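Local coordinates for protein TSC1 N-terminal domain (PDB 7A0M) that forms the N-terminal domain of a TSC complex subunit, which probably binds lysosomal phosphoinositides and so takes part in mTORC1 regulation, at residues B[33-38]-B[80-85]. Sequence-based numbering, arbitrary orientation.
Sequences AIISSY and RQLRPG
Ile35 and Leu82 meet where helix 29-41 packs against the C-terminal end of helix 69-81 and the turn that follows, within an all-helical array at the N-terminal end of the TSC1 domain. The tight part is apolar. Ile35 CG2 lies 4.1 Å from Leu82 CD2; the side chains cross at about a right angle and meet through one methyl of each. With chi1 at -69°, Ile35 sets its two branches to separate tasks: CG2, anti to the backbone N, meets leucine, while the longer CG1-CD1 arm reaches the CB methylene of Gln81. A beta-branched residue suits this position because it covers two neighbours from one helical site. Leu82 CD2 also approaches the Tyr38 ring obliquely, 4.3 Å from CD2 of the tyrosine. Leu53 of helix 45-65 touches both Tyr38 and Leu82, and Leu12 of helix 9-21 touches Ile35 and Tyr38; these leucines extend the apolar side of the contact. With an alanine in place of Ile35 both branches are gone, which would probably open a gap beside Leu82 CD2 and Gln81 CB. Toward Gln81, which is partly exposed, the contact opens to solvent; a long residue suits this margin, since its methylenes can pack against the isoleucine while its polar end need not enter the apolar side. There, Gln81 CB lies 4.0 Å from Ile35 CD1.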
# COMPACT_ATOMS: atom_id res chain seq x y z
N ALA B 33 -68.13 -7.90 9.29
CA ALA B 33 -69.06 -8.11 8.19
C ALA B 33 -69.80 -6.84 7.82
O ALA B 33 -69.95 -6.52 6.63
CB ALA B 33 -70.05 -9.22 8.55
N ILE B 34 -70.28 -6.09 8.81
CA ILE B 34 -70.98 -4.84 8.53
C ILE B 34 -70.03 -3.82 7.91
O ILE B 34 -70.41 -3.06 7.01
CB ILE B 34 -71.66 -4.30 9.80
CG1 ILE B 34 -72.60 -5.34 10.39
CG2 ILE B 34 -72.46 -3.06 9.46
CD1 ILE B 34 -73.26 -4.90 11.68
N ILE B 35 -68.79 -3.78 8.39
CA ILE B 35 -67.80 -2.83 7.87
C ILE B 35 -67.54 -3.10 6.39
O ILE B 35 -67.51 -2.17 5.57
CB ILE B 35 -66.50 -2.90 8.68
CG1 ILE B 35 -66.71 -2.35 10.09
CG2 ILE B 35 -65.39 -2.14 7.98
CD1 ILE B 35 -65.47 -2.35 10.95
N SER B 36 -67.34 -4.37 6.02
CA SER B 36 -67.06 -4.71 4.63
C SER B 36 -68.21 -4.31 3.71
O SER B 36 -67.98 -3.73 2.64
CB SER B 36 -66.77 -6.20 4.51
OG SER B 36 -66.70 -6.60 3.16
N SER B 37 -69.45 -4.61 4.10
CA SER B 37 -70.60 -4.21 3.30
C SER B 37 -70.75 -2.69 3.26
O SER B 37 -71.18 -2.14 2.24
CB SER B 37 -71.87 -4.85 3.84
OG SER B 37 -73.00 -4.39 3.11
N TYR B 38 -70.40 -2.00 4.35
CA TYR B 38 -70.46 -0.54 4.35
C TYR B 38 -69.51 0.04 3.31
O TYR B 38 -69.90 0.89 2.50
CB TYR B 38 -70.11 -0.01 5.74
CG TYR B 38 -69.88 1.49 5.78
CD1 TYR B 38 -70.94 2.37 5.94
CD2 TYR B 38 -68.60 2.01 5.67
CE1 TYR B 38 -70.72 3.74 5.98
CE2 TYR B 38 -68.37 3.37 5.71
CZ TYR B 38 -69.44 4.23 5.86
OH TYR B 38 -69.22 5.59 5.90
N ARG B 80 -58.55 1.27 12.01
CA ARG B 80 -57.79 0.66 10.92
C ARG B 80 -58.72 0.11 9.85
O ARG B 80 -58.48 0.31 8.65
CB ARG B 80 -56.88 -0.44 11.47
CG ARG B 80 -55.77 0.08 12.36
CD ARG B 80 -54.99 -1.04 13.04
NE ARG B 80 -54.51 -2.04 12.09
CZ ARG B 80 -54.02 -3.22 12.45
NH1 ARG B 80 -53.94 -3.55 13.73
NH2 ARG B 80 -53.61 -4.08 11.52
N GLN B 81 -59.79 -0.58 10.25
CA GLN B 81 -60.69 -1.18 9.28
C GLN B 81 -61.52 -0.14 8.54
O GLN B 81 -61.83 -0.32 7.36
CB GLN B 81 -61.61 -2.18 9.97
CG GLN B 81 -60.90 -3.29 10.71
CD GLN B 81 -61.87 -4.26 11.34
OE1 GLN B 81 -63.00 -4.40 10.87
NE2 GLN B 81 -61.45 -4.92 12.41
N LEU B 82 -61.88 0.96 9.21
CA LEU B 82 -62.69 2.01 8.61
C LEU B 82 -61.85 3.06 7.90
O LEU B 82 -62.42 4.03 7.37
CB LEU B 82 -63.57 2.67 9.67
CG LEU B 82 -64.83 1.91 10.09
CD1 LEU B 82 -65.50 2.60 11.26
CD2 LEU B 82 -65.79 1.79 8.92
N ARG B 83 -60.53 2.91 7.89
CA ARG B 83 -59.66 3.88 7.23
C ARG B 83 -59.99 4.12 5.76
O ARG B 83 -59.98 5.29 5.34
CB ARG B 83 -58.20 3.42 7.37
CG ARG B 83 -57.19 4.36 6.74
CD ARG B 83 -55.79 3.82 6.92
NE ARG B 83 -55.66 2.52 6.27
CZ ARG B 83 -55.45 2.34 4.97
NH1 ARG B 83 -55.35 3.38 4.16
NH2 ARG B 83 -55.35 1.11 4.48
N PRO B 84 -60.27 3.11 4.92
CA PRO B 84 -60.58 3.41 3.52
C PRO B 84 -61.82 4.28 3.35
O PRO B 84 -61.91 5.03 2.38
CB PRO B 84 -60.79 2.02 2.89
CG PRO B 84 -60.01 1.11 3.76
CD PRO B 84 -60.17 1.65 5.14
N GLY B 85 -62.77 4.19 4.28
CA GLY B 85 -63.99 4.97 4.19
C GLY B 85 -63.95 6.34 4.82
O GLY B 85 -64.98 7.01 4.86